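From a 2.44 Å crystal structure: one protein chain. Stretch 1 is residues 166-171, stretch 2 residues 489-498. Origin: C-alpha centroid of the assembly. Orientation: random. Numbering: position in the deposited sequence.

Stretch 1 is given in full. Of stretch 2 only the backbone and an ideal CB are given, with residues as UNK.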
ATOM      1  N   ARG A 166      -2.210  12.344 -12.948  1.00 41.74           N
ATOM      2  CA  ARG A 166      -2.194  13.797 -12.891  1.00 44.32           C
ATOM      3  C   ARG A 166      -3.083  14.361 -11.790  1.00 49.01           C
ATOM      4  O   ARG A 166      -3.055  15.575 -11.560  1.00 47.30           O
ATOM      5  CB  ARG A 166      -2.630  14.388 -14.239  1.00 50.82           C
ATOM      6  CG  ARG A 166      -1.723  14.039 -15.411  1.00 61.29           C
ATOM      7  CD  ARG A 166      -2.099  14.844 -16.652  1.00 74.18           C
ATOM      8  NE  ARG A 166      -1.089  14.767 -17.705  1.00 80.58           N
ATOM      9  CZ  ARG A 166       0.080  15.401 -17.676  1.00 83.81           C
ATOM     10  NH1 ARG A 166       0.400  16.171 -16.644  1.00 86.54           N
ATOM     11  NH2 ARG A 166       0.933  15.267 -18.683  1.00 81.04           N
ATOM     12  N   ASP A 167      -3.877  13.525 -11.109  1.00 47.80           N
ATOM     13  CA  ASP A 167      -4.803  14.040 -10.107  1.00 48.37           C
ATOM     14  C   ASP A 167      -4.887  13.177  -8.852  1.00 46.16           C
ATOM     15  O   ASP A 167      -5.759  13.430  -8.011  1.00 40.98           O
ATOM     16  CB  ASP A 167      -6.206  14.208 -10.716  1.00 46.29           C
ATOM     17  CG  ASP A 167      -6.799  12.895 -11.212  1.00 47.81           C
ATOM     18  OD1 ASP A 167      -6.180  11.827 -11.017  1.00 45.01           O
ATOM     19  OD2 ASP A 167      -7.899  12.936 -11.805  1.00 46.38           O
ATOM     20  N   LEU A 168      -4.025  12.165  -8.709  1.00 45.77           N
ATOM     21  CA  LEU A 168      -4.010  11.246  -7.570  1.00 40.61           C
ATOM     22  C   LEU A 168      -5.271  10.390  -7.484  1.00 45.97           C
ATOM     23  O   LEU A 168      -5.439   9.630  -6.524  1.00 39.91           O
ATOM     24  CB  LEU A 168      -3.817  12.004  -6.252  1.00 38.77           C
ATOM     25  CG  LEU A 168      -2.444  12.605  -5.973  1.00 44.43           C
ATOM     26  CD1 LEU A 168      -2.549  13.686  -4.910  1.00 39.76           C
ATOM     27  CD2 LEU A 168      -1.469  11.515  -5.552  1.00 30.11           C
ATOM     28  N   VAL A 169      -6.153  10.499  -8.477  1.00 45.55           N
ATOM     29  CA  VAL A 169      -7.418   9.763  -8.500  1.00 43.48           C
ATOM     30  C   VAL A 169      -7.468   8.785  -9.669  1.00 40.90           C
ATOM     31  O   VAL A 169      -7.762   7.599  -9.481  1.00 43.11           O
ATOM     32  CB  VAL A 169      -8.623  10.729  -8.538  1.00 43.49           C
ATOM     33  CG1 VAL A 169      -9.914   9.957  -8.749  1.00 39.59           C
ATOM     34  CG2 VAL A 169      -8.684  11.551  -7.258  1.00 39.00           C
ATOM     35  N   HIS A 170      -7.185   9.258 -10.881  1.00 39.83           N
ATOM     36  CA  HIS A 170      -7.197   8.432 -12.083  1.00 39.96           C
ATOM     37  C   HIS A 170      -5.774   8.015 -12.428  1.00 41.03           C
ATOM     38  O   HIS A 170      -4.870   8.854 -12.456  1.00 46.04           O
ATOM     39  CB  HIS A 170      -7.817   9.183 -13.264  1.00 37.37           C
ATOM     40  CG  HIS A 170      -9.194   9.707 -12.996  1.00 40.90           C
ATOM     41  ND1 HIS A 170      -9.426  10.977 -12.514  1.00 41.67           N
ATOM     42  CD2 HIS A 170     -10.411   9.135 -13.149  1.00 42.05           C
ATOM     43  CE1 HIS A 170     -10.727  11.164 -12.379  1.00 43.10           C
ATOM     44  NE2 HIS A 170     -11.347  10.061 -12.758  1.00 43.28           N
ATOM     45  N   TRP A 171      -5.581   6.731 -12.721  1.00 41.58           N
ATOM     46  CA  TRP A 171      -4.251   6.157 -12.865  1.00 42.56           C
ATOM     47  C   TRP A 171      -4.048   5.569 -14.255  1.00 40.60           C
ATOM     48  O   TRP A 171      -4.956   4.956 -14.823  1.00 43.48           O
ATOM     49  CB  TRP A 171      -4.014   5.094 -11.789  1.00 39.62           C
ATOM     50  CG  TRP A 171      -3.998   5.720 -10.439  1.00 38.82           C
ATOM     51  CD1 TRP A 171      -5.047   5.834  -9.572  1.00 38.21           C
ATOM     52  CD2 TRP A 171      -2.890   6.376  -9.818  1.00 36.24           C
ATOM     53  NE1 TRP A 171      -4.651   6.502  -8.439  1.00 34.22           N
ATOM     54  CE2 TRP A 171      -3.331   6.847  -8.565  1.00 34.93           C
ATOM     55  CE3 TRP A 171      -1.561   6.595 -10.192  1.00 35.34           C
ATOM     56  CZ2 TRP A 171      -2.493   7.529  -7.687  1.00 36.88           C
ATOM     57  CZ3 TRP A 171      -0.731   7.275  -9.321  1.00 42.71           C
ATOM     58  CH2 TRP A 171      -1.199   7.733  -8.082  1.00 40.90           C
ATOM     59  N   UNK A 489      -9.120  12.805   3.104  1.00 42.37           N
ATOM     60  CA  UNK A 489      -8.855  12.650   1.675  1.00 41.02           C
ATOM     61  C   UNK A 489      -8.423  13.969   1.046  1.00 42.20           C
ATOM     62  O   UNK A 489      -8.907  15.043   1.415  1.00 39.69           O
ATOM     63  CB  UNK A 489     -10.095  12.111   0.960  1.00 41.02           C
ATOM     64  N   UNK A 490      -7.481  13.878   0.105  1.00 38.96           N
ATOM     65  CA  UNK A 490      -7.005  15.076  -0.564  1.00 41.57           C
ATOM     66  C   UNK A 490      -8.149  15.710  -1.350  1.00 43.20           C
ATOM     67  O   UNK A 490      -9.143  15.060  -1.696  1.00 44.84           O
ATOM     68  CB  UNK A 490      -5.826  14.753  -1.484  1.00 41.57           C
ATOM     69  N   UNK A 491      -8.001  17.008  -1.626  1.00 39.30           N
ATOM     70  CA  UNK A 491      -9.066  17.749  -2.295  1.00 40.79           C
ATOM     71  C   UNK A 491      -9.452  17.112  -3.624  1.00 43.66           C
ATOM     72  O   UNK A 491     -10.626  17.150  -4.007  1.00 46.89           O
ATOM     73  CB  UNK A 491      -8.637  19.200  -2.520  1.00 40.79           C
ATOM     74  N   UNK A 492      -8.491  16.503  -4.323  1.00 41.99           N
ATOM     75  CA  UNK A 492      -8.791  15.901  -5.618  1.00 35.60           C
ATOM     76  C   UNK A 492      -9.770  14.739  -5.494  1.00 36.78           C
ATOM     77  O   UNK A 492     -10.573  14.508  -6.406  1.00 38.64           O
ATOM     78  CB  UNK A 492      -7.500  15.423  -6.286  1.00 35.60           C
ATOM     79  N   UNK A 493      -9.719  13.996  -4.384  1.00 38.48           N
ATOM     80  CA  UNK A 493     -10.665  12.901  -4.180  1.00 41.83           C
ATOM     81  C   UNK A 493     -12.093  13.434  -4.159  1.00 46.66           C
ATOM     82  O   UNK A 493     -12.984  12.901  -4.831  1.00 43.98           O
ATOM     83  CB  UNK A 493     -10.356  12.155  -2.881  1.00 41.83           C
ATOM     84  N   UNK A 494     -12.327  14.506  -3.397  1.00 44.98           N
ATOM     85  CA  UNK A 494     -13.650  15.123  -3.372  1.00 45.60           C
ATOM     86  C   UNK A 494     -14.038  15.660  -4.744  1.00 47.56           C
ATOM     87  O   UNK A 494     -15.185  15.500  -5.180  1.00 49.39           O
ATOM     88  CB  UNK A 494     -13.691  16.250  -2.338  1.00 45.60           C
ATOM     89  N   UNK A 495     -13.094  16.297  -5.442  1.00 40.68           N
ATOM     90  CA  UNK A 495     -13.406  16.920  -6.724  1.00 39.47           C
ATOM     91  C   UNK A 495     -13.758  15.881  -7.783  1.00 36.85           C
ATOM     92  O   UNK A 495     -14.698  16.076  -8.561  1.00 40.28           O
ATOM     93  CB  UNK A 495     -12.226  17.770  -7.199  1.00 39.47           C
ATOM     94  N   UNK A 496     -13.023  14.770  -7.827  1.00 39.18           N
ATOM     95  CA  UNK A 496     -13.183  13.811  -8.915  1.00 42.31           C
ATOM     96  C   UNK A 496     -14.225  12.732  -8.635  1.00 42.52           C
ATOM     97  O   UNK A 496     -14.876  12.262  -9.575  1.00 42.46           O
ATOM     98  CB  UNK A 496     -11.837  13.147  -9.210  1.00 42.31           C
ATOM     99  N   UNK A 497     -14.410  12.330  -7.374  1.00 43.79           N
ATOM    100  CA  UNK A 497     -15.200  11.142  -7.062  1.00 45.08           C
ATOM    101  C   UNK A 497     -16.630  11.431  -6.627  1.00 47.44           C
ATOM    102  O   UNK A 497     -17.480  10.542  -6.745  1.00 52.35           O
ATOM    103  CB  UNK A 497     -14.499  10.344  -5.961  1.00 45.08           C
ATOM    104  N   UNK A 498     -16.920  12.631  -6.128  1.00 46.72           N
ATOM    105  CA  UNK A 498     -18.259  12.944  -5.639  1.00 46.04           C
ATOM    106  C   UNK A 498     -19.187  13.247  -6.814  1.00 46.87           C
ATOM    107  O   UNK A 498     -18.957  14.190  -7.577  1.00 52.29           O
ATOM    108  CB  UNK A 498     -18.218  14.127  -4.669  1.00 46.04           C
TER

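Stretch 1 is an irregular turn pinned by its own aspartate: D167 OD1 accepts from V169 N (2.9 Å) and H170 N (2.8 Å), and H170 ND1 donates to D167 OD2 at 2.6 Å. Toward stretch 2 it offers the carbonyl of D167, the apolar side chains of L168 and V169, and an edge of the H170 ring.

Position 489 has nothing of stretch 1 within 5.5 Å of its ideal CB. Its phi of -58° and psi of 143° admit most residues, proline included, and it is P489.

At position 490 the phi and psi, -64° and 158°, are extended, immediately before a helix. Serine, threonine or aspartate would be usual at such an N-cap, but CA-to-CB points toward stretch 1 and the ideal CB lies 4.9 Å from L168 CD1, which favours a small or medium apolar group. The residue is V490, whose CG2 comes 4.3 Å from L168 CD1. V490 O accepts from the backbone N of position 493 at 2.9 Å.

Position 491 opens the helix, out of reach of stretch 1; small polar residues are common in a first turn. It is S491.

Position 492 faces stretch 1 closely. The ideal CB is 3.2 Å from D167 O, a tight fit, and 4.2 Å from V169 CG2. A flexible chain able to leave this crowded site would suit, as would alanine. The deposited E492 keeps its CB 3.2 Å from D167 O, while its carboxylate is hydrogen-bonded elsewhere in the structure.

At position 493 CA-to-CB points sideways, with V169 CG2 4.7 Å from the ideal CB. Valine, isoleucine, leucine or alanine could extend this apolar patch. V493 does so: its CG2 is 4.2 Å from V169 CG2, and its CA is nearer still, 3.9 Å from the same methyl.

At position 494 CA-to-CB points away, so stretch 1 sets no demand; it is Y494.

At position 495 CA-to-CB points sideways, and only a long side chain could reach back. Lysine, arginine or glutamine would serve. R495 brings NH2 to 3.8 Å from D167 CB, which lies at the guanidinium edge, and R495 NH2 also donates to a water (3.1 Å) that donates weakly to R166 O (3.4 Å).

At position 496 CA-to-CB points toward stretch 1, the ideal CB 3.8 Å from V169 CG1, 3.9 Å from H170 CE1 and 4.7 Å from D167 OD2. V169 CG1 suits an aliphatic stem and the polarised C-H at H170 CE1 an oxygen, so glutamine or glutamate could serve, though D167 is a like charge for the latter. It is E496: CB packs 3.8 Å from V169 CG1, and OE1 sits 3.3 Å from H170 CE1, near the ring plane, and 4.0 Å from D167 OD2. R495 NE forms a salt bridge with E496 OE2 (2.7 Å), and a water donates to D167 OD2 (2.9 Å) and weakly to E496 OE2 (3.3 Å).

At position 497 CA-to-CB points sideways, with V169 CG1 5.4 Å from the ideal CB, a gap that leucine or methionine could span. L497 does, bringing CD2 to 3.7 Å from V169 CG1.

Position 498 leaves the helix beyond reach; it is L498.

Stretch 2 489-498: PVSEVYRELL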
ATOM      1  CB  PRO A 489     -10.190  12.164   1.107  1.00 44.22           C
ATOM      2  CG  PRO A 489     -10.868  11.522   2.260  1.00 47.08           C
ATOM      3  CD  PRO A 489     -10.464  12.311   3.469  1.00 47.38           C
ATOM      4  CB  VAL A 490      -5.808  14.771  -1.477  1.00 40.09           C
ATOM      5  CG1 VAL A 490      -4.659  14.190  -0.667  1.00 37.94           C
ATOM      6  CG2 VAL A 490      -6.214  13.809  -2.584  1.00 36.94           C
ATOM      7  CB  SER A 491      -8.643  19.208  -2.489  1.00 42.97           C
ATOM      8  OG  SER A 491      -7.665  19.337  -3.507  1.00 51.61           O
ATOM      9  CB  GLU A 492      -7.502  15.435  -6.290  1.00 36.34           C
ATOM     10  CG  GLU A 492      -6.553  16.558  -6.665  1.00 39.03           C
ATOM     11  CD  GLU A 492      -5.556  16.868  -5.569  1.00 38.06           C
ATOM     12  OE1 GLU A 492      -5.810  16.501  -4.403  1.00 39.90           O
ATOM     13  OE2 GLU A 492      -4.509  17.471  -5.879  1.00 41.82           O
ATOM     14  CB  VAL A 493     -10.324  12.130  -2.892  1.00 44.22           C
ATOM     15  CG1 VAL A 493     -11.538  11.360  -2.388  1.00 44.79           C
ATOM     16  CG2 VAL A 493      -9.154  11.190  -3.134  1.00 46.55           C
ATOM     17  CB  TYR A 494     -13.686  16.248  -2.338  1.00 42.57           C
ATOM     18  CG  TYR A 494     -13.480  15.805  -0.905  1.00 44.78           C
ATOM     19  CD1 TYR A 494     -14.473  15.116  -0.219  1.00 41.38           C
ATOM     20  CD2 TYR A 494     -12.301  16.101  -0.231  1.00 42.20           C
ATOM     21  CE1 TYR A 494     -14.294  14.724   1.096  1.00 41.47           C
ATOM     22  CE2 TYR A 494     -12.112  15.711   1.083  1.00 45.87           C
ATOM     23  CZ  TYR A 494     -13.112  15.024   1.742  1.00 45.18           C
ATOM     24  OH  TYR A 494     -12.927  14.634   3.050  1.00 46.38           O
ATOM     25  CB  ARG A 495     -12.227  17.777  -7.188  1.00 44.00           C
ATOM     26  CG  ARG A 495     -12.481  18.567  -8.473  1.00 42.41           C
ATOM     27  CD  ARG A 495     -11.195  19.202  -8.993  1.00 47.48           C
ATOM     28  NE  ARG A 495     -10.285  18.205  -9.555  1.00 54.14           N
ATOM     29  CZ  ARG A 495      -8.957  18.292  -9.517  1.00 51.78           C
ATOM     30  NH1 ARG A 495      -8.374  19.333  -8.938  1.00 55.79           N
ATOM     31  NH2 ARG A 495      -8.213  17.336 -10.058  1.00 45.40           N
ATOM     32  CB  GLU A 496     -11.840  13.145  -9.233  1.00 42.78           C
ATOM     33  CG  GLU A 496     -10.737  14.112  -9.655  1.00 42.80           C
ATOM     34  CD  GLU A 496     -11.059  14.856 -10.940  1.00 48.39           C
ATOM     35  OE1 GLU A 496     -11.711  14.267 -11.829  1.00 47.42           O
ATOM     36  OE2 GLU A 496     -10.660  16.033 -11.061  1.00 47.40           O
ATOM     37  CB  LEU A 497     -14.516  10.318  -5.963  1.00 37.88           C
ATOM     38  CG  LEU A 497     -13.178   9.674  -6.326  1.00 38.11           C
ATOM     39  CD1 LEU A 497     -12.692   8.764  -5.204  1.00 33.49           C
ATOM     40  CD2 LEU A 497     -13.290   8.910  -7.635  1.00 34.61           C
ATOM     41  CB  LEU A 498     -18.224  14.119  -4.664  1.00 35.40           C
ATOM     42  CG  LEU A 498     -18.105  13.772  -3.180  1.00 44.71           C
ATOM     43  CD1 LEU A 498     -16.871  12.918  -2.932  1.00 38.36           C
ATOM     44  CD2 LEU A 498     -18.044  15.048  -2.369  1.00 42.64           C
TER
HETATM   45  O   HOH W   1      -5.308  17.956 -10.846  1.00 52.46           O
HETATM   46  O   HOH W   2      -8.248  15.413 -13.236  1.00 50.90           O
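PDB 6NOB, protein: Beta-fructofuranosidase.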